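Local coordinates for paenibacillus xanthan lyase (Paenibacillus, PDB 6F2P), which probably cleaves the bacterial polysaccharide xanthan by beta-elimination, the chemistry expected of a family 8 polysaccharide lyase, at residues R261-S266 with T316-M321; E268-K273 with K365-M370; L290-A295 with Q421-F426; E360-K365 with L376-G381. All coordinates share one frame; numbering follows the deposited sequence.

Interaction 1: R261-S266 with T316-M321; sequences RWIYDS and TAFKRM
Phe318 of helix 312-328 spans most of the gap to helix 256-267 inside the alpha-helical domain, which in family 8 lyases has an (alpha/alpha)-toroid fold. Its CE1 is wedged between Ile263 and Tyr264, and the neighbouring CZ also lies against Ile263 CG1. Phe318 CE1 lies 3.6 Å from Ile263 CG2 and rests over one face of the Tyr264 ring, 3.7 Å from Tyr264 CZ. The two rings pair obliquely, their planes 54° apart. Ala317 meets the same tyrosine at its edge and in its plane, its CB 3.2 Å from Tyr264 OH. Met321, one turn further along the helix, adds two contacts: its SD is 3.9 Å from Ile263 CG2, and a bend at chi3 (79°) turns its CE methyl to within 4.1 Å of Tyr264 CE1. This apolar cluster separates helix segments whose axes come no closer than 11.4 Å and cross at 47°. In the next shell, Ile303 of helix 292-307 touches both Ile263 and Phe318. Tyr264 puts CG beside the backbone N, anti to the carbonyl carbon, which points the ring across the gap, and its hydroxyl is hydrogen-bonded to Asp314 OD1. Within its own helix, Tyr264 CD2 sits 3.4 Å above the Arg261 guanidinium plane, over its centre.

Interaction 2: E268-K273 with K365-M370; sequences EPFIYK and KQFSGM
Both phenylalanines place CG beside the backbone N and anti to the carbonyl carbon (chi1 -66° in Phe270, -58° in Phe367), and so they reach toward each other tip to tip. They join the 3-10 segment 268-270 of the alpha-helical domain to the beta hairpin 363-367/372-377 of the super-sandwich domain, at a buried seam between the two. Phe270 CZ stands over the centre of one Phe367 face, 3.2 Å above its plane. The rings are inclined by 38°, so a tip, and not a whole face, is presented. Pro269 comes to the same ring from the edge, its CB 4.1 Å from Phe367 CZ, while its CG meets the aliphatic chain of Lys365 at CD, 4.2 Å away. The hairpin adds a second apolar arm just past its first strand. There a type I turn from Phe367 to Met370, closed by Met370 N to Phe367 O at 3.2 Å, brings the methionine back toward Phe270. Val374 of the hairpin's other strand touches both phenylalanines, and Asp214 OD2 binds Gly369 N in the turn. Met370 places its CG between the backbone N and the carbonyl carbon, then runs fully extended, so that its terminal CE lies 3.4 Å from Phe270 CZ.

Interaction 3: L290-A295 with Q421-F426; sequences LQDDKA and QFNDHF
The first turn of helix 292-307, with Gln291 at its N-cap position, abuts a type I' turn running from Asn423 to Phe426, the CA atoms of Gln291 and Asn423 being 5.4 Å apart. This polar, water-lined junction ties the alpha-helical domain to a loop of the super-sandwich domain. The extended side chain of Gln291 enters the turn with its carbonyl: His425 N gives a hydrogen bond to Gln291 OE1 (2.9 Å, 152°), in the carbonyl plane and on a lone pair. A water binds that oxygen as well, and also reaches Phe422 O. The Gln291 amide is further steadied where NE2 bonds to His288 O. Asp292, with CG in the crowded position between N and carbonyl carbon, offers the syn lone pair of OD1 to Asn423 ND2 at 2.6 Å, nearly in the amide plane; ND2 also bonds to Leu419 O. The next carboxylate, that of Asp293, stacks on the Asn423 amide with planes 8° apart. Two acids at the start of a helix should be favoured by its N-terminal field, which may help keep them ionised. Water completes the join: one molecule links Asp292 N to Phe422 O, and another donates to Asp292 OD2 at 2.7 Å while accepting from Phe422 N.

Interaction 4: E360-K365 with L376-G381; sequences ELVKYK and LRPGFG
Glu360 OE1 is gripped by one direct hydrogen bond and one water. Gly379 N donates to it over 2.9 Å at 160°, meeting the carboxylate from above, 43° out of its plane. The water lies 2.8 Å from Glu360 OE1 and also within bonding reach of Arg377 O, though other acceptors may compete for its protons. Glu360 gets there by an extended chain, CG anti to the backbone N, which carries the carboxylate to the type II turn from Arg377 to Phe380. That turn connects two adjacent antiparallel strands, and the backbone angles at its third position by themselves call for the glycine found there. Farther along, Lys363 and Leu376 form an antiparallel hydrogen-bonded pair: Lys363 N to Leu376 O and Leu376 N to Lys363 O are each 2.9 Å. Leu376 O also receives a CA-H...O contact from Val362 CA, at 3.4 Å. Side chains pack beside these bonds. Leu361 CD2 meets Leu376 CD1 at 3.8 Å. Val362 divides its two methyls, CG1 over one face of the Arg377 guanidinium, 3.6 Å from Arg377 NH1, and CG2 against Pro378 CD. Bends at chi2 and chi3 fold Arg377 so that NE can bond to the backbone O of Asp490, a calcium ligand, and NH1 to Gln465. The contact thus lies on the lead-in to, and first residue of, strand 363-367, outermost in a four-stranded antiparallel sheet, and on the turn between strands 372-377 and 380-385, with Tyr364 and Arg377 packing against strand 466-474.

Set side by side, the four contacts show that burial alone does not set the chemistry. Interactions 1, 2 and 3 are all buried, yet 1 and 2 are apolar and 3 is polar and water-bridged. The first two are continuous: Glu268 N is probably hydrogen-bonded to Ile263 O where helix 256-267 ends, and Asp265 O packs on Phe367 CE1. Interaction 1 stays within the helical domain, whereas interactions 2 and 3 both join that domain to the super-sandwich, one through aromatic rings, the other through amides, carboxylates and bridging waters. Interaction 4, only partly buried, combines one backbone pair of the sheet with a carboxylate gripping a turn. It shares Lys365 with interaction 2. Interaction 3 touches none of the others.

Interaction 1: R261-S266 with T316-M321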
# COMPACT_ATOMS: atom_id res chain seq x y z
N ARG A 261 18.87 2.58 -6.53
CA ARG A 261 17.89 2.62 -5.46
C ARG A 261 17.09 1.32 -5.40
O ARG A 261 16.76 0.85 -4.29
CB ARG A 261 16.93 3.82 -5.62
CG ARG A 261 17.59 5.20 -5.63
CD ARG A 261 18.75 5.33 -4.65
NE ARG A 261 18.36 5.12 -3.25
CZ ARG A 261 19.20 5.16 -2.22
NH1 ARG A 261 20.49 5.42 -2.43
NH2 ARG A 261 18.76 4.94 -0.99
N TRP A 262 16.78 0.75 -6.57
CA TRP A 262 15.98 -0.48 -6.65
C TRP A 262 16.54 -1.57 -5.75
O TRP A 262 15.79 -2.30 -5.11
CB TRP A 262 15.89 -1.02 -8.08
CG TRP A 262 15.11 -0.15 -9.03
CD1 TRP A 262 14.26 0.87 -8.71
CD2 TRP A 262 15.12 -0.23 -10.47
NE1 TRP A 262 13.74 1.43 -9.85
CE2 TRP A 262 14.24 0.77 -10.94
CE3 TRP A 262 15.77 -1.04 -11.39
CZ2 TRP A 262 14.02 0.98 -12.30
CZ3 TRP A 262 15.54 -0.84 -12.75
CH2 TRP A 262 14.67 0.16 -13.19
N ILE A 263 17.87 -1.65 -5.70
CA ILE A 263 18.53 -2.60 -4.82
C ILE A 263 18.15 -2.39 -3.35
O ILE A 263 17.74 -3.33 -2.68
CB ILE A 263 20.05 -2.53 -4.98
CG1 ILE A 263 20.44 -2.75 -6.45
CG2 ILE A 263 20.74 -3.52 -4.07
CD1 ILE A 263 19.83 -3.99 -7.07
N TYR A 264 18.26 -1.15 -2.86
CA TYR A 264 17.92 -0.88 -1.47
C TYR A 264 16.43 -1.05 -1.21
O TYR A 264 16.03 -1.53 -0.16
CB TYR A 264 18.33 0.53 -1.05
CG TYR A 264 19.79 0.83 -1.16
CD1 TYR A 264 20.73 0.09 -0.46
CD2 TYR A 264 20.25 1.87 -1.95
CE1 TYR A 264 22.07 0.36 -0.55
CE2 TYR A 264 21.59 2.16 -2.06
CZ TYR A 264 22.50 1.41 -1.35
OH TYR A 264 23.84 1.69 -1.46
N ASP A 265 15.61 -0.63 -2.17
CA ASP A 265 14.17 -0.59 -1.97
C ASP A 265 13.43 -1.83 -2.44
O ASP A 265 12.49 -2.26 -1.78
CB ASP A 265 13.57 0.64 -2.64
CG ASP A 265 14.16 1.94 -2.12
OD1 ASP A 265 14.72 1.93 -1.00
OD2 ASP A 265 14.06 2.96 -2.84
N SER A 266 13.85 -2.41 -3.56
CA SER A 266 13.06 -3.47 -4.17
C SER A 266 13.69 -4.86 -4.13
O SER A 266 13.04 -5.84 -4.48
CB SER A 266 12.70 -3.09 -5.60
OG SER A 266 12.01 -1.86 -5.61
N THR A 316 30.14 0.16 -2.27
CA THR A 316 30.56 -0.39 -0.99
C THR A 316 29.41 -1.16 -0.36
O THR A 316 29.57 -2.31 0.04
CB THR A 316 31.00 0.72 -0.04
OG1 THR A 316 32.09 1.43 -0.64
CG2 THR A 316 31.42 0.15 1.32
N ALA A 317 28.25 -0.52 -0.29
CA ALA A 317 27.05 -1.11 0.29
C ALA A 317 26.65 -2.39 -0.45
O ALA A 317 26.29 -3.40 0.17
CB ALA A 317 25.91 -0.10 0.28
N PHE A 318 26.72 -2.34 -1.78
CA PHE A 318 26.40 -3.49 -2.61
C PHE A 318 27.34 -4.66 -2.35
O PHE A 318 26.89 -5.80 -2.26
CB PHE A 318 26.45 -3.12 -4.09
CG PHE A 318 25.31 -2.25 -4.53
CD1 PHE A 318 24.38 -1.78 -3.62
CD2 PHE A 318 25.17 -1.90 -5.87
CE1 PHE A 318 23.34 -0.98 -4.03
CE2 PHE A 318 24.12 -1.11 -6.28
CZ PHE A 318 23.21 -0.64 -5.36
N LYS A 319 28.64 -4.38 -2.25
CA LYS A 319 29.61 -5.46 -2.05
C LYS A 319 29.41 -6.08 -0.69
O LYS A 319 29.63 -7.28 -0.51
CB LYS A 319 31.04 -4.96 -2.18
CG LYS A 319 31.42 -4.52 -3.57
CD LYS A 319 32.87 -4.06 -3.62
CE LYS A 319 33.10 -3.25 -4.89
NZ LYS A 319 34.55 -3.03 -5.17
N ARG A 320 28.98 -5.27 0.27
CA ARG A 320 28.83 -5.75 1.64
C ARG A 320 27.66 -6.71 1.76
O ARG A 320 27.75 -7.73 2.43
CB ARG A 320 28.68 -4.59 2.63
CG ARG A 320 29.97 -3.81 2.86
CD ARG A 320 29.86 -2.89 4.06
NE ARG A 320 30.00 -3.61 5.32
CZ ARG A 320 29.30 -3.35 6.42
NH1 ARG A 320 28.38 -2.39 6.42
NH2 ARG A 320 29.50 -4.06 7.52
N MET A 321 26.55 -6.39 1.10
CA MET A 321 25.39 -7.25 1.22
C MET A 321 25.60 -8.56 0.44
O MET A 321 25.27 -9.64 0.93
CB MET A 321 24.11 -6.50 0.84
CG MET A 321 23.99 -6.10 -0.62
SD MET A 321 22.43 -5.28 -0.99
CE MET A 321 22.75 -3.63 -0.38

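Interaction 2: E268-K273 with K365-M370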
# COMPACT_ATOMS: atom_id res chain seq x y z
N GLU A 268 17.02 -5.87 -1.78
CA GLU A 268 17.60 -6.19 -0.48
C GLU A 268 16.56 -6.65 0.56
O GLU A 268 16.80 -7.62 1.29
CB GLU A 268 18.43 -5.02 0.05
CG GLU A 268 19.31 -5.38 1.23
CD GLU A 268 20.01 -4.19 1.82
OE1 GLU A 268 19.58 -3.06 1.52
OE2 GLU A 268 20.99 -4.37 2.58
N PRO A 269 15.40 -5.98 0.65
CA PRO A 269 14.48 -6.47 1.68
C PRO A 269 13.89 -7.84 1.35
O PRO A 269 13.37 -8.52 2.24
CB PRO A 269 13.35 -5.41 1.70
CG PRO A 269 13.89 -4.24 0.96
CD PRO A 269 14.88 -4.77 -0.03
N PHE A 270 13.96 -8.24 0.09
CA PHE A 270 13.33 -9.48 -0.34
C PHE A 270 14.31 -10.62 -0.49
O PHE A 270 13.92 -11.72 -0.91
CB PHE A 270 12.55 -9.28 -1.64
CG PHE A 270 11.37 -8.37 -1.49
CD1 PHE A 270 10.28 -8.75 -0.72
CD2 PHE A 270 11.35 -7.13 -2.11
CE1 PHE A 270 9.19 -7.91 -0.57
CE2 PHE A 270 10.27 -6.30 -1.97
CZ PHE A 270 9.19 -6.69 -1.20
N ILE A 271 15.57 -10.39 -0.16
CA ILE A 271 16.52 -11.48 -0.13
C ILE A 271 16.83 -11.84 1.31
O ILE A 271 17.47 -11.06 2.02
CB ILE A 271 17.84 -11.17 -0.85
CG1 ILE A 271 17.58 -10.99 -2.34
CG2 ILE A 271 18.86 -12.29 -0.63
CD1 ILE A 271 18.78 -10.52 -3.09
N TYR A 272 16.33 -12.99 1.73
CA TYR A 272 16.63 -13.45 3.07
C TYR A 272 17.67 -14.55 3.00
O TYR A 272 17.36 -15.66 2.57
CB TYR A 272 15.38 -13.91 3.81
CG TYR A 272 15.62 -13.98 5.30
CD1 TYR A 272 15.55 -12.83 6.08
CD2 TYR A 272 15.97 -15.17 5.91
CE1 TYR A 272 15.78 -12.87 7.43
CE2 TYR A 272 16.21 -15.23 7.27
CZ TYR A 272 16.12 -14.08 8.03
OH TYR A 272 16.36 -14.14 9.38
N LYS A 273 18.89 -14.22 3.39
CA LYS A 273 19.98 -15.19 3.43
C LYS A 273 20.07 -16.07 2.17
O LYS A 273 20.22 -17.29 2.25
CB LYS A 273 19.88 -16.04 4.70
CG LYS A 273 19.95 -15.20 5.97
CD LYS A 273 19.85 -16.06 7.21
CE LYS A 273 20.06 -15.23 8.46
NZ LYS A 273 20.10 -16.08 9.68
N LYS A 365 9.12 -2.82 6.49
CA LYS A 365 8.84 -2.08 5.27
C LYS A 365 7.49 -2.44 4.66
O LYS A 365 7.24 -3.60 4.35
CB LYS A 365 9.97 -2.28 4.25
CG LYS A 365 9.93 -1.30 3.07
CD LYS A 365 11.24 -1.31 2.29
CE LYS A 365 11.19 -0.37 1.09
NZ LYS A 365 10.95 1.05 1.51
N GLN A 366 6.62 -1.44 4.51
CA GLN A 366 5.31 -1.65 3.90
C GLN A 366 5.33 -1.36 2.41
O GLN A 366 5.65 -0.24 1.99
CB GLN A 366 4.25 -0.76 4.56
CG GLN A 366 2.82 -1.17 4.28
CD GLN A 366 2.28 -2.13 5.34
OE1 GLN A 366 2.65 -2.04 6.51
NE2 GLN A 366 1.42 -3.06 4.93
N PHE A 367 4.98 -2.36 1.61
CA PHE A 367 4.93 -2.21 0.16
C PHE A 367 3.49 -2.01 -0.29
O PHE A 367 2.84 -2.92 -0.82
CB PHE A 367 5.57 -3.43 -0.51
CG PHE A 367 6.99 -3.65 -0.10
CD1 PHE A 367 8.02 -3.03 -0.77
CD2 PHE A 367 7.30 -4.45 0.98
CE1 PHE A 367 9.34 -3.22 -0.39
CE2 PHE A 367 8.61 -4.65 1.37
CZ PHE A 367 9.63 -4.03 0.69
N SER A 368 3.00 -0.79 -0.08
CA SER A 368 1.60 -0.46 -0.33
C SER A 368 1.21 -0.55 -1.80
O SER A 368 0.03 -0.72 -2.12
CB SER A 368 1.32 0.95 0.19
OG SER A 368 1.41 0.97 1.60
N GLY A 369 2.18 -0.42 -2.69
CA GLY A 369 1.92 -0.48 -4.12
C GLY A 369 1.63 -1.88 -4.65
O GLY A 369 1.13 -2.03 -5.76
N MET A 370 1.93 -2.90 -3.85
CA MET A 370 1.68 -4.27 -4.28
C MET A 370 1.12 -5.16 -3.17
O MET A 370 1.27 -6.38 -3.21
CB MET A 370 2.96 -4.88 -4.84
CG MET A 370 4.04 -5.06 -3.81
SD MET A 370 5.56 -5.62 -4.58
CE MET A 370 6.62 -5.77 -3.16

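Interaction 3: L290-A295 with Q421-F426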
# COMPACT_ATOMS: atom_id res chain seq x y z
N LEU A 290 13.65 -22.99 -10.54
CA LEU A 290 13.74 -21.59 -10.16
C LEU A 290 13.10 -21.34 -8.80
O LEU A 290 12.33 -20.40 -8.62
CB LEU A 290 13.08 -20.73 -11.23
CG LEU A 290 13.56 -19.28 -11.35
CD1 LEU A 290 15.08 -19.21 -11.40
CD2 LEU A 290 12.93 -18.68 -12.60
N GLN A 291 13.44 -22.20 -7.85
CA GLN A 291 13.00 -22.02 -6.47
C GLN A 291 13.73 -20.84 -5.83
O GLN A 291 14.72 -20.34 -6.37
CB GLN A 291 13.19 -23.32 -5.69
CG GLN A 291 12.35 -24.45 -6.27
CD GLN A 291 12.58 -25.79 -5.60
OE1 GLN A 291 12.14 -26.02 -4.47
NE2 GLN A 291 13.27 -26.69 -6.29
N ASP A 292 13.24 -20.39 -4.67
CA ASP A 292 13.66 -19.12 -4.09
C ASP A 292 15.18 -18.89 -4.00
O ASP A 292 15.66 -17.78 -4.29
CB ASP A 292 12.96 -18.85 -2.74
CG ASP A 292 13.36 -19.83 -1.65
OD1 ASP A 292 13.99 -20.86 -1.96
OD2 ASP A 292 13.02 -19.56 -0.47
N ASP A 293 15.93 -19.92 -3.63
CA ASP A 293 17.39 -19.79 -3.56
C ASP A 293 18.03 -19.66 -4.94
O ASP A 293 19.00 -18.92 -5.10
CB ASP A 293 18.02 -20.94 -2.76
CG ASP A 293 17.82 -22.29 -3.41
OD1 ASP A 293 16.87 -22.46 -4.21
OD2 ASP A 293 18.62 -23.20 -3.10
N LYS A 294 17.48 -20.35 -5.93
CA LYS A 294 17.98 -20.20 -7.30
C LYS A 294 17.55 -18.85 -7.88
O LYS A 294 18.29 -18.23 -8.64
CB LYS A 294 17.54 -21.36 -8.21
CG LYS A 294 18.50 -22.55 -8.25
CD LYS A 294 19.59 -22.37 -9.31
CE LYS A 294 20.43 -23.64 -9.49
NZ LYS A 294 21.22 -23.66 -10.76
N ALA A 295 16.35 -18.41 -7.51
CA ALA A 295 15.80 -17.16 -8.03
C ALA A 295 16.61 -15.96 -7.57
O ALA A 295 16.62 -14.92 -8.23
CB ALA A 295 14.35 -16.99 -7.61
N GLN A 421 13.85 -24.12 3.59
CA GLN A 421 12.44 -24.28 3.92
C GLN A 421 11.50 -24.22 2.71
O GLN A 421 10.64 -25.08 2.55
CB GLN A 421 12.01 -23.24 4.96
CG GLN A 421 10.52 -23.26 5.30
CD GLN A 421 10.07 -24.60 5.88
OE1 GLN A 421 8.90 -24.96 5.77
NE2 GLN A 421 10.99 -25.32 6.50
N PHE A 422 11.69 -23.22 1.86
CA PHE A 422 10.76 -22.99 0.76
C PHE A 422 11.31 -23.46 -0.58
O PHE A 422 10.63 -23.36 -1.60
CB PHE A 422 10.33 -21.53 0.70
CG PHE A 422 9.65 -21.06 1.95
CD1 PHE A 422 8.40 -21.53 2.28
CD2 PHE A 422 10.27 -20.16 2.80
CE1 PHE A 422 7.77 -21.12 3.44
CE2 PHE A 422 9.65 -19.75 3.95
CZ PHE A 422 8.39 -20.23 4.27
N ASN A 423 12.54 -23.95 -0.57
CA ASN A 423 13.08 -24.68 -1.72
C ASN A 423 13.15 -26.17 -1.37
O ASN A 423 12.40 -26.62 -0.49
CB ASN A 423 14.42 -24.10 -2.20
CG ASN A 423 15.39 -23.83 -1.06
OD1 ASN A 423 16.15 -24.70 -0.66
ND2 ASN A 423 15.37 -22.59 -0.55
N ASP A 424 14.01 -26.93 -2.04
CA ASP A 424 14.11 -28.36 -1.75
C ASP A 424 12.74 -29.03 -1.94
O ASP A 424 12.35 -29.94 -1.21
CB ASP A 424 14.67 -28.55 -0.33
CG ASP A 424 14.81 -30.00 0.08
OD1 ASP A 424 15.21 -30.85 -0.77
OD2 ASP A 424 14.51 -30.29 1.26
N HIS A 425 12.00 -28.52 -2.93
CA HIS A 425 10.70 -29.05 -3.33
C HIS A 425 9.56 -28.78 -2.35
O HIS A 425 8.57 -29.52 -2.35
CB HIS A 425 10.77 -30.55 -3.64
CG HIS A 425 11.85 -30.90 -4.60
ND1 HIS A 425 11.89 -30.40 -5.89
CD2 HIS A 425 12.96 -31.67 -4.46
CE1 HIS A 425 12.97 -30.85 -6.50
NE2 HIS A 425 13.63 -31.63 -5.65
N PHE A 426 9.69 -27.73 -1.55
CA PHE A 426 8.58 -27.25 -0.73
C PHE A 426 7.26 -27.17 -1.52
O PHE A 426 6.25 -27.77 -1.13
CB PHE A 426 8.90 -25.88 -0.10
CG PHE A 426 7.69 -25.19 0.48
CD1 PHE A 426 7.31 -25.44 1.79
CD2 PHE A 426 6.93 -24.32 -0.29
CE1 PHE A 426 6.20 -24.84 2.32
CE2 PHE A 426 5.82 -23.70 0.24
CZ PHE A 426 5.45 -23.96 1.55
O HOH W 1 9.79 -25.15 -3.53
O HOH W 2 10.74 -21.54 -3.44
O HOH W 3 13.70 -20.97 1.78

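Interaction 4: E360-K365 with L376-G381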
# COMPACT_ATOMS: atom_id res chain seq x y z
N GLU A 360 23.33 -9.05 9.49
CA GLU A 360 21.88 -9.15 9.51
C GLU A 360 21.24 -7.78 9.28
O GLU A 360 21.65 -6.78 9.89
CB GLU A 360 21.44 -9.71 10.86
CG GLU A 360 20.05 -10.26 10.91
CD GLU A 360 19.84 -11.12 12.14
OE1 GLU A 360 19.28 -12.24 11.99
OE2 GLU A 360 20.23 -10.67 13.24
N LEU A 361 20.24 -7.73 8.40
CA LEU A 361 19.48 -6.51 8.15
C LEU A 361 18.25 -6.50 9.05
O LEU A 361 17.54 -7.50 9.18
CB LEU A 361 19.08 -6.42 6.68
CG LEU A 361 18.29 -5.20 6.20
CD1 LEU A 361 19.12 -3.92 6.30
CD2 LEU A 361 17.77 -5.39 4.78
N VAL A 362 17.99 -5.36 9.68
CA VAL A 362 16.85 -5.21 10.58
C VAL A 362 16.02 -4.00 10.18
O VAL A 362 16.50 -2.87 10.27
CB VAL A 362 17.31 -5.02 12.04
CG1 VAL A 362 16.11 -4.69 12.94
CG2 VAL A 362 18.04 -6.25 12.54
N LYS A 363 14.79 -4.23 9.73
CA LYS A 363 13.88 -3.15 9.35
C LYS A 363 12.50 -3.69 9.03
O LYS A 363 12.35 -4.85 8.68
CB LYS A 363 14.41 -2.36 8.14
CG LYS A 363 14.41 -3.14 6.82
CD LYS A 363 14.60 -2.23 5.61
CE LYS A 363 16.00 -1.63 5.55
NZ LYS A 363 16.12 -0.65 4.44
N TYR A 364 11.50 -2.82 9.16
CA TYR A 364 10.15 -3.13 8.68
C TYR A 364 9.89 -2.29 7.44
O TYR A 364 10.40 -1.16 7.33
CB TYR A 364 9.11 -2.81 9.75
CG TYR A 364 7.69 -3.07 9.28
CD1 TYR A 364 7.14 -4.35 9.35
CD2 TYR A 364 6.90 -2.05 8.76
CE1 TYR A 364 5.86 -4.60 8.91
CE2 TYR A 364 5.62 -2.29 8.31
CZ TYR A 364 5.11 -3.58 8.39
OH TYR A 364 3.82 -3.84 7.97
N LYS A 365 9.12 -2.82 6.49
CA LYS A 365 8.84 -2.08 5.27
C LYS A 365 7.49 -2.44 4.66
O LYS A 365 7.24 -3.60 4.35
CB LYS A 365 9.97 -2.28 4.25
CG LYS A 365 9.93 -1.30 3.07
CD LYS A 365 11.24 -1.31 2.29
CE LYS A 365 11.19 -0.37 1.09
NZ LYS A 365 10.95 1.05 1.51
N LEU A 376 11.80 -7.61 9.17
CA LEU A 376 13.11 -8.20 9.36
C LEU A 376 13.62 -7.84 10.76
O LEU A 376 13.83 -6.66 11.08
CB LEU A 376 14.08 -7.72 8.29
CG LEU A 376 13.68 -7.95 6.83
CD1 LEU A 376 14.65 -7.24 5.90
CD2 LEU A 376 13.61 -9.43 6.49
N ARG A 377 13.78 -8.86 11.59
CA ARG A 377 14.24 -8.71 12.96
C ARG A 377 15.47 -9.56 13.15
O ARG A 377 15.77 -10.42 12.31
CB ARG A 377 13.15 -9.19 13.93
CG ARG A 377 11.86 -8.40 13.83
CD ARG A 377 12.10 -6.94 14.07
NE ARG A 377 12.80 -6.71 15.33
CZ ARG A 377 13.26 -5.53 15.73
NH1 ARG A 377 13.10 -4.47 14.95
NH2 ARG A 377 13.89 -5.41 16.89
N PRO A 378 16.22 -9.32 14.23
CA PRO A 378 17.33 -10.24 14.50
C PRO A 378 16.82 -11.66 14.78
O PRO A 378 16.08 -11.87 15.74
CB PRO A 378 18.00 -9.64 15.74
CG PRO A 378 16.98 -8.71 16.33
CD PRO A 378 16.19 -8.19 15.17
N GLY A 379 17.20 -12.61 13.93
CA GLY A 379 16.80 -13.99 14.11
C GLY A 379 15.75 -14.50 13.14
O GLY A 379 15.63 -15.71 12.92
N PHE A 380 14.96 -13.60 12.55
CA PHE A 380 13.94 -14.05 11.60
C PHE A 380 13.51 -12.99 10.59
O PHE A 380 13.74 -11.80 10.77
CB PHE A 380 12.72 -14.59 12.35
CG PHE A 380 12.00 -13.57 13.19
CD1 PHE A 380 12.43 -13.28 14.48
CD2 PHE A 380 10.89 -12.90 12.69
CE1 PHE A 380 11.77 -12.35 15.26
CE2 PHE A 380 10.23 -11.97 13.47
CZ PHE A 380 10.67 -11.69 14.75
N GLY A 381 12.89 -13.46 9.51
CA GLY A 381 12.29 -12.58 8.53
C GLY A 381 10.85 -13.02 8.37
O GLY A 381 10.52 -14.19 8.57
O HOH W 4 17.02 -11.74 10.33